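Long-range contacts in N-acyl homoserine lactonase (Bacillus thuringiensis, PDB 2BTN), which probably hydrolyses the lactone ring of N-acyl homoserine lactone quorum-sensing signals, using two zinc ions per subunit: residues T121-Q126 with L148-I153; V5-F10 with L41-E46. All coordinates share one frame; numbering follows the deposited sequence.

Interaction 1: residues T121-Q126 with L148-I153; sequences TPIIVQ and LNYKII
I123 lies opposite Y150 in a parallel pairing of strands 123-126 and 150-153, followed by I124 with K151, V125 with I152 and Q126 with I153. The strand axes come within 4.6 Å and run in the same general direction, 32° apart. I123 N donates to N149 O (2.9 Å), and K151 N returns a nearly straight bond to I123 O (2.8 Å). Further along, the bond from V125 N to K151 O is weak, while I153 N reaches V125 O at 3.0 Å. At T121 and N149 a water bridges the two segments, donating to T121 O and accepting from N149 N.

With helix 127-133 between them in the chain, the strands form a beta-alpha-beta unit of the metallo-beta-lactamase fold, and 150-153 is an edge strand of its sheet. On the face carrying I123, V125, Y150 and I152, the helix covers V125, Y150 and I152, with Y130 meeting the Y150 ring. V125 CG1 sits between its backbone N and carbonyl carbon (chi1 67°), within 4.1 Å of both Y150 CD1 and I152 CG1. I123 CD1 reaches back across the gap to L148 CD1 (3.7 Å).

On the face of I124 and K151, the aliphatic part of the lysine runs alongside I124 in the same direction, while K151 NZ bonds to the Y157 hydroxyl. I153 CD1 crosses over to I124 CG2 (3.6 Å), and both isoleucines touch L165 of the second sheet. N149 lies beside the P122 ring, its ND2 held by N120 O.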
ATOM      1  N   THR A 121       2.343  -8.926  15.899  1.00 16.43           N
ATOM      2  CA  THR A 121       2.145  -7.512  15.602  1.00 15.73           C
ATOM      3  C   THR A 121       0.692  -7.259  15.237  1.00 15.03           C
ATOM      4  O   THR A 121       0.121  -8.030  14.479  1.00 14.62           O
ATOM      5  CB  THR A 121       3.040  -7.102  14.421  1.00 15.88           C
ATOM      6  OG1 THR A 121       4.400  -7.445  14.717  1.00 16.94           O
ATOM      7  CG2 THR A 121       3.054  -5.587  14.246  1.00 13.85           C
ATOM      8  N   PRO A 122       0.087  -6.196  15.777  1.00 14.60           N
ATOM      9  CA  PRO A 122      -1.255  -5.807  15.340  1.00 14.10           C
ATOM     10  C   PRO A 122      -1.238  -5.405  13.866  1.00 12.98           C
ATOM     11  O   PRO A 122      -0.351  -4.669  13.431  1.00 12.97           O
ATOM     12  CB  PRO A 122      -1.612  -4.629  16.253  1.00 13.77           C
ATOM     13  CG  PRO A 122      -0.653  -4.734  17.427  1.00 15.08           C
ATOM     14  CD  PRO A 122       0.610  -5.322  16.843  1.00 15.29           C
ATOM     15  N   ILE A 123      -2.195  -5.934  13.111  1.00 12.90           N
ATOM     16  CA  ILE A 123      -2.360  -5.623  11.697  1.00 10.73           C
ATOM     17  C   ILE A 123      -3.587  -4.741  11.511  1.00 10.53           C
ATOM     18  O   ILE A 123      -4.731  -5.210  11.597  1.00 10.86           O
ATOM     19  CB  ILE A 123      -2.494  -6.914  10.841  1.00 11.20           C
ATOM     20  CG1 ILE A 123      -1.238  -7.803  11.001  1.00 11.12           C
ATOM     21  CG2 ILE A 123      -2.747  -6.529   9.353  1.00  9.68           C
ATOM     22  CD1 ILE A 123      -1.347  -9.185  10.312  1.00 12.82           C
ATOM     23  N   ILE A 124      -3.339  -3.463  11.271  1.00  9.63           N
ATOM     24  CA  ILE A 124      -4.408  -2.500  11.054  1.00 10.18           C
ATOM     25  C   ILE A 124      -5.003  -2.605   9.657  1.00 10.26           C
ATOM     26  O   ILE A 124      -4.290  -2.483   8.642  1.00 11.13           O
ATOM     27  CB  ILE A 124      -3.927  -1.056  11.351  1.00 10.07           C
ATOM     28  CG1 ILE A 124      -3.267  -1.008  12.739  1.00 10.45           C
ATOM     29  CG2 ILE A 124      -5.123  -0.073  11.222  1.00 10.57           C
ATOM     30  CD1 ILE A 124      -2.478   0.255  13.048  1.00  9.52           C
ATOM     31  N   VAL A 125      -6.310  -2.850   9.630  1.00 10.29           N
ATOM     32  CA  VAL A 125      -7.076  -3.094   8.433  1.00 10.68           C
ATOM     33  C   VAL A 125      -8.496  -2.539   8.630  1.00 10.71           C
ATOM     34  O   VAL A 125      -9.073  -2.638   9.710  1.00 10.26           O
ATOM     35  CB  VAL A 125      -7.088  -4.634   8.076  1.00 11.44           C
ATOM     36  CG1 VAL A 125      -7.857  -5.456   9.096  1.00 12.95           C
ATOM     37  CG2 VAL A 125      -7.641  -4.882   6.669  1.00 11.80           C
ATOM     38  N   GLN A 126      -9.054  -1.969   7.571  1.00 10.88           N
ATOM     39  CA  GLN A 126     -10.421  -1.471   7.577  1.00 11.87           C
ATOM     40  C   GLN A 126     -11.430  -2.607   7.667  1.00 12.37           C
ATOM     41  O   GLN A 126     -11.225  -3.684   7.103  1.00 11.53           O
ATOM     42  CB  GLN A 126     -10.687  -0.633   6.330  1.00 11.30           C
ATOM     43  CG  GLN A 126      -9.872   0.670   6.306  1.00 11.31           C
ATOM     44  CD  GLN A 126     -10.442   1.772   7.183  1.00 12.42           C
ATOM     45  OE1 GLN A 126      -9.735   2.737   7.510  1.00 12.55           O
ATOM     46  NE2 GLN A 126     -11.719   1.678   7.506  1.00  7.14           N
ATOM     47  N   LEU A 148      -4.379 -14.214  12.744  1.00 13.59           N
ATOM     48  CA  LEU A 148      -3.468 -13.072  12.949  1.00 13.74           C
ATOM     49  C   LEU A 148      -4.084 -12.070  13.929  1.00 14.36           C
ATOM     50  O   LEU A 148      -5.298 -12.102  14.178  1.00 14.74           O
ATOM     51  CB  LEU A 148      -3.138 -12.384  11.608  1.00 12.49           C
ATOM     52  CG  LEU A 148      -2.606 -13.303  10.504  1.00 12.88           C
ATOM     53  CD1 LEU A 148      -2.346 -12.526   9.190  1.00  9.88           C
ATOM     54  CD2 LEU A 148      -1.334 -14.100  10.954  1.00 11.06           C
ATOM     55  N   ASN A 149      -3.244 -11.210  14.503  1.00 14.55           N
ATOM     56  CA  ASN A 149      -3.687 -10.209  15.456  1.00 15.09           C
ATOM     57  C   ASN A 149      -4.252  -8.979  14.713  1.00 14.89           C
ATOM     58  O   ASN A 149      -3.634  -7.925  14.713  1.00 14.96           O
ATOM     59  CB  ASN A 149      -2.526  -9.804  16.411  1.00 14.85           C
ATOM     60  CG  ASN A 149      -2.980  -8.879  17.544  1.00 16.97           C
ATOM     61  OD1 ASN A 149      -4.165  -8.776  17.828  1.00 17.65           O
ATOM     62  ND2 ASN A 149      -2.028  -8.200  18.191  1.00 19.11           N
ATOM     63  N   TYR A 150      -5.440  -9.113  14.109  1.00 14.09           N
ATOM     64  CA  TYR A 150      -6.066  -7.981  13.423  1.00 13.69           C
ATOM     65  C   TYR A 150      -6.492  -6.868  14.360  1.00 13.99           C
ATOM     66  O   TYR A 150      -7.098  -7.111  15.406  1.00 13.94           O
ATOM     67  CB  TYR A 150      -7.277  -8.422  12.586  1.00 12.54           C
ATOM     68  CG  TYR A 150      -6.894  -9.359  11.487  1.00 12.36           C
ATOM     69  CD1 TYR A 150      -6.158  -8.909  10.382  1.00 13.72           C
ATOM     70  CD2 TYR A 150      -7.244 -10.706  11.552  1.00 13.02           C
ATOM     71  CE1 TYR A 150      -5.792  -9.771   9.366  1.00 11.30           C
ATOM     72  CE2 TYR A 150      -6.890 -11.577  10.552  1.00 13.39           C
ATOM     73  CZ  TYR A 150      -6.170 -11.104   9.460  1.00 12.83           C
ATOM     74  OH  TYR A 150      -5.805 -11.968   8.483  1.00 11.22           O
ATOM     75  N   LYS A 151      -6.191  -5.639  13.957  1.00 13.61           N
ATOM     76  CA  LYS A 151      -6.688  -4.483  14.680  1.00 13.97           C
ATOM     77  C   LYS A 151      -7.606  -3.771  13.693  1.00 13.66           C
ATOM     78  O   LYS A 151      -7.157  -2.994  12.843  1.00 11.97           O
ATOM     79  CB  LYS A 151      -5.500  -3.648  15.162  1.00 14.56           C
ATOM     80  CG  LYS A 151      -5.821  -2.306  15.787  1.00 17.82           C
ATOM     81  CD  LYS A 151      -4.578  -1.757  16.481  1.00 21.36           C
ATOM     82  CE  LYS A 151      -4.727  -0.276  16.745  1.00 26.67           C
ATOM     83  NZ  LYS A 151      -5.726  -0.048  17.817  1.00 29.23           N
ATOM     84  N   ILE A 152      -8.895  -4.100  13.773  1.00 13.19           N
ATOM     85  CA  ILE A 152      -9.859  -3.687  12.759  1.00 13.77           C
ATOM     86  C   ILE A 152     -10.408  -2.295  13.076  1.00 13.89           C
ATOM     87  O   ILE A 152     -10.924  -2.052  14.180  1.00 14.47           O
ATOM     88  CB  ILE A 152     -11.004  -4.729  12.624  1.00 15.11           C
ATOM     89  CG1 ILE A 152     -10.441  -6.098  12.193  1.00 15.33           C
ATOM     90  CG2 ILE A 152     -12.049  -4.229  11.665  1.00 13.40           C
ATOM     91  CD1 ILE A 152     -11.301  -7.272  12.627  1.00 20.11           C
ATOM     92  N   ILE A 153     -10.279  -1.381  12.114  1.00 12.64           N
ATOM     93  CA  ILE A 153     -10.726   0.002  12.309  1.00 13.18           C
ATOM     94  C   ILE A 153     -11.791   0.332  11.275  1.00 14.14           C
ATOM     95  O   ILE A 153     -11.999  -0.457  10.361  1.00 14.15           O
ATOM     96  CB  ILE A 153      -9.520   0.963  12.202  1.00 12.78           C
ATOM     97  CG1 ILE A 153      -8.844   0.855  10.796  1.00 10.67           C
ATOM     98  CG2 ILE A 153      -8.530   0.698  13.359  1.00 12.36           C
ATOM     99  CD1 ILE A 153      -7.934   2.060  10.392  1.00  8.13           C
TER
HETATM  100  O   HOH W   1      -0.663 -10.627  13.765  1.00 12.06           O

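Interaction 2: residues V5-F10 with L41-E46; sequences VKKLYF and LLETEE
Y9 and L41 form a hydrogen-bonded antiparallel pair: Y9 N gives a nearly straight bond to L41 O (2.8 Å), and L41 N returns one to Y9 O (3.0 Å). L8 and L42 follow as a non-hydrogen-bonded pair. Beyond them the register slips at a classic beta bulge, where K6 and K7 both face E43. E43 N donates to K7 O at 2.9 Å. E43 O turns instead to K6 N (2.8 Å); the donor lies nearly along the C=O axis, but the N-H is bent to 132°. The bulge thus absorbs one extra residue while both backbone groups of E43 stay bonded.

On the face carrying K7, Y9, L41 and E43, the glutamate and tyrosine side chains meet. E43 CG, anti to the carbonyl carbon (chi1 -57°), lies at the edge of the Y9 ring, 3.7 Å from Y9 CE2; the bend at chi2 (-79°) then turns the carboxylate steeply to the ring plane. A water links Y9 OH to E43 OE2, donating to the carboxylate, and E43 OE1 is bonded to the Y94 hydroxyl, so both oxygens have partners. K7, and K6 from the bulge, bring positive charge near this carboxylate without touching it.

Among the apolar contacts, L41 lies alongside Y9, its CD2 3.8 Å from Y9 CD2, while V5 CG1 crosses to L42 CB (4.1 Å).

Around this pair, F248 meets the Y9 ring edge-to-face. V5, L8 and L42 touch I180 of strand 176-182, and V5 and L42 also touch V163, so the face of L8 and L42 rests on the second sheet. Strand 32-44 in turn pairs with strand 47-51, L42 bonding through its backbone to I49.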
ATOM      1  N   VAL A   5       7.500  11.262  11.921  1.00 22.07           N
ATOM      2  CA  VAL A   5       8.192  10.031  11.579  1.00 21.02           C
ATOM      3  C   VAL A   5       9.671  10.378  11.334  1.00 21.08           C
ATOM      4  O   VAL A   5       9.970  11.321  10.581  1.00 20.11           O
ATOM      5  CB  VAL A   5       7.547   9.429  10.327  1.00 20.11           C
ATOM      6  CG1 VAL A   5       8.364   8.281   9.746  1.00 20.32           C
ATOM      7  CG2 VAL A   5       6.129   8.967  10.665  1.00 21.03           C
ATOM      8  N   LYS A   6      10.579   9.641  11.979  1.00 20.28           N
ATOM      9  CA  LYS A   6      12.022   9.884  11.829  1.00 21.03           C
ATOM     10  C   LYS A   6      12.512   9.607  10.406  1.00 20.16           C
ATOM     11  O   LYS A   6      13.290  10.394   9.833  1.00 19.67           O
ATOM     12  CB  LYS A   6      12.844   9.032  12.801  1.00 22.42           C
ATOM     13  CG  LYS A   6      12.459   9.119  14.280  1.00 26.45           C
ATOM     14  CD  LYS A   6      13.660   8.687  15.140  1.00 33.88           C
ATOM     15  CE  LYS A   6      13.255   8.008  16.453  1.00 37.41           C
ATOM     16  NZ  LYS A   6      13.350   6.513  16.359  1.00 39.77           N
ATOM     17  N   LYS A   7      12.064   8.475   9.851  1.00 17.89           N
ATOM     18  CA  LYS A   7      12.464   8.032   8.515  1.00 17.12           C
ATOM     19  C   LYS A   7      11.314   7.290   7.844  1.00 15.79           C
ATOM     20  O   LYS A   7      10.626   6.473   8.476  1.00 15.69           O
ATOM     21  CB  LYS A   7      13.689   7.111   8.554  1.00 17.77           C
ATOM     22  CG  LYS A   7      14.837   7.596   9.422  1.00 19.31           C
ATOM     23  CD  LYS A   7      16.007   6.659   9.344  1.00 23.54           C
ATOM     24  CE  LYS A   7      17.159   7.194  10.184  1.00 26.68           C
ATOM     25  NZ  LYS A   7      18.397   6.445   9.893  1.00 29.79           N
ATOM     26  N   LEU A   8      11.094   7.617   6.583  1.00 14.76           N
ATOM     27  CA  LEU A   8      10.153   6.901   5.748  1.00 14.33           C
ATOM     28  C   LEU A   8      10.927   6.243   4.624  1.00 14.53           C
ATOM     29  O   LEU A   8      11.513   6.931   3.786  1.00 15.33           O
ATOM     30  CB  LEU A   8       9.087   7.848   5.190  1.00 13.93           C
ATOM     31  CG  LEU A   8       8.188   7.338   4.050  1.00 13.08           C
ATOM     32  CD1 LEU A   8       7.481   5.992   4.347  1.00 14.75           C
ATOM     33  CD2 LEU A   8       7.168   8.393   3.743  1.00 13.18           C
ATOM     34  N   TYR A   9      10.930   4.909   4.623  1.00 14.24           N
ATOM     35  CA  TYR A   9      11.673   4.122   3.621  1.00 14.11           C
ATOM     36  C   TYR A   9      10.738   3.574   2.571  1.00 12.97           C
ATOM     37  O   TYR A   9       9.750   2.940   2.917  1.00 12.78           O
ATOM     38  CB  TYR A   9      12.309   2.902   4.289  1.00 14.37           C
ATOM     39  CG  TYR A   9      13.477   3.145   5.219  1.00 16.56           C
ATOM     40  CD1 TYR A   9      14.751   3.467   4.722  1.00 18.05           C
ATOM     41  CD2 TYR A   9      13.329   2.971   6.597  1.00 17.94           C
ATOM     42  CE1 TYR A   9      15.843   3.647   5.588  1.00 19.73           C
ATOM     43  CE2 TYR A   9      14.405   3.143   7.464  1.00 19.13           C
ATOM     44  CZ  TYR A   9      15.653   3.478   6.956  1.00 21.90           C
ATOM     45  OH  TYR A   9      16.697   3.629   7.831  1.00 23.52           O
ATOM     46  N   PHE A  10      11.062   3.787   1.299  1.00 12.76           N
ATOM     47  CA  PHE A  10      10.359   3.149   0.185  1.00 12.61           C
ATOM     48  C   PHE A  10      11.098   1.877  -0.159  1.00 12.63           C
ATOM     49  O   PHE A  10      12.284   1.907  -0.424  1.00 12.08           O
ATOM     50  CB  PHE A  10      10.342   4.056  -1.050  1.00 13.44           C
ATOM     51  CG  PHE A  10       9.337   5.178  -0.981  1.00 14.68           C
ATOM     52  CD1 PHE A  10       9.375   6.118   0.050  1.00 18.44           C
ATOM     53  CD2 PHE A  10       8.358   5.302  -1.955  1.00 17.35           C
ATOM     54  CE1 PHE A  10       8.447   7.185   0.096  1.00 17.11           C
ATOM     55  CE2 PHE A  10       7.427   6.333  -1.905  1.00 16.58           C
ATOM     56  CZ  PHE A  10       7.486   7.281  -0.870  1.00 18.08           C
ATOM     57  N   LEU A  41       8.392   1.441   5.150  1.00 12.76           N
ATOM     58  CA  LEU A  41       8.817   1.239   6.514  1.00 13.29           C
ATOM     59  C   LEU A  41       8.989   2.596   7.165  1.00 13.52           C
ATOM     60  O   LEU A  41       9.712   3.470   6.646  1.00 14.07           O
ATOM     61  CB  LEU A  41      10.105   0.402   6.578  1.00 13.93           C
ATOM     62  CG  LEU A  41      10.710   0.166   7.967  1.00 16.77           C
ATOM     63  CD1 LEU A  41       9.841  -0.741   8.813  1.00 15.11           C
ATOM     64  CD2 LEU A  41      12.128  -0.426   7.828  1.00 22.77           C
ATOM     65  N   LEU A  42       8.294   2.765   8.291  1.00 13.14           N
ATOM     66  CA  LEU A  42       8.256   4.020   9.008  1.00 14.87           C
ATOM     67  C   LEU A  42       8.953   3.838  10.348  1.00 15.28           C
ATOM     68  O   LEU A  42       8.508   3.036  11.180  1.00 16.10           O
ATOM     69  CB  LEU A  42       6.803   4.487   9.247  1.00 14.35           C
ATOM     70  CG  LEU A  42       5.777   4.567   8.098  1.00 17.05           C
ATOM     71  CD1 LEU A  42       4.411   5.008   8.633  1.00 18.16           C
ATOM     72  CD2 LEU A  42       6.238   5.536   7.084  1.00 20.03           C
ATOM     73  N   GLU A  43      10.052   4.556  10.545  1.00 16.50           N
ATOM     74  CA  GLU A  43      10.720   4.599  11.848  1.00 17.86           C
ATOM     75  C   GLU A  43      10.087   5.698  12.690  1.00 18.16           C
ATOM     76  O   GLU A  43      10.115   6.865  12.300  1.00 17.42           O
ATOM     77  CB  GLU A  43      12.224   4.859  11.683  1.00 19.01           C
ATOM     78  CG  GLU A  43      12.933   3.836  10.812  1.00 22.50           C
ATOM     79  CD  GLU A  43      13.234   2.540  11.530  1.00 27.97           C
ATOM     80  OE1 GLU A  43      12.820   2.391  12.708  1.00 31.21           O
ATOM     81  OE2 GLU A  43      13.896   1.667  10.912  1.00 30.29           O
ATOM     82  N   THR A  44       9.479   5.315  13.816  1.00 18.75           N
ATOM     83  CA  THR A  44       8.817   6.271  14.719  1.00 19.90           C
ATOM     84  C   THR A  44       9.350   6.149  16.138  1.00 22.15           C
ATOM     85  O   THR A  44      10.017   5.165  16.468  1.00 22.90           O
ATOM     86  CB  THR A  44       7.269   6.079  14.754  1.00 18.72           C
ATOM     87  OG1 THR A  44       6.923   4.948  15.574  1.00 16.64           O
ATOM     88  CG2 THR A  44       6.694   5.789  13.371  1.00 16.80           C
ATOM     89  N   GLU A  45       9.011   7.124  16.988  1.00 23.91           N
ATOM     90  CA  GLU A  45       9.405   7.101  18.401  1.00 25.79           C
ATOM     91  C   GLU A  45       9.040   5.782  19.106  1.00 26.04           C
ATOM     92  O   GLU A  45       9.864   5.199  19.803  1.00 26.62           O
ATOM     93  CB  GLU A  45       8.807   8.305  19.155  1.00 26.71           C
ATOM     94  CG  GLU A  45       9.313   8.455  20.589  1.00 31.22           C
ATOM     95  CD  GLU A  45       8.572   9.526  21.392  1.00 36.25           C
ATOM     96  OE1 GLU A  45       7.336   9.705  21.208  1.00 36.94           O
ATOM     97  OE2 GLU A  45       9.232  10.185  22.231  1.00 38.37           O
ATOM     98  N   GLU A  46       7.813   5.301  18.920  1.00 25.75           N
ATOM     99  CA  GLU A  46       7.367   4.091  19.626  1.00 26.45           C
ATOM    100  C   GLU A  46       7.801   2.786  18.941  1.00 25.27           C
ATOM    101  O   GLU A  46       7.614   1.693  19.502  1.00 25.55           O
ATOM    102  CB  GLU A  46       5.848   4.077  19.801  1.00 26.65           C
ATOM    103  CG  GLU A  46       5.260   5.267  20.551  1.00 31.88           C
ATOM    104  CD  GLU A  46       3.810   5.490  20.158  1.00 36.69           C
ATOM    105  OE1 GLU A  46       3.500   6.545  19.556  1.00 39.18           O
ATOM    106  OE2 GLU A  46       2.985   4.582  20.405  1.00 39.77           O
TER
HETATM  107  O   HOH W   2      16.526   1.887  10.390  1.00 36.92           O

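Both contacts belong to the same seven-stranded mixed sheet, one of the two in this metallo-beta-lactamase fold. Their centres are 19 Å apart and their nearest atoms about 9 Å, so they do not touch; strands 47-51 and 101-103 lie between them in the sheet. Along the chain they come in series: interaction 2, in the antiparallel part of the sheet, is complete before interaction 1 opens at its parallel edge. Each also has one face on the second sheet, where both meet strand 163-167. The inferred zinc ligands H106, H108, D110 and H111 follow strand 101-103, the direct neighbour of 123-126; interaction 2 lies away from the metal site.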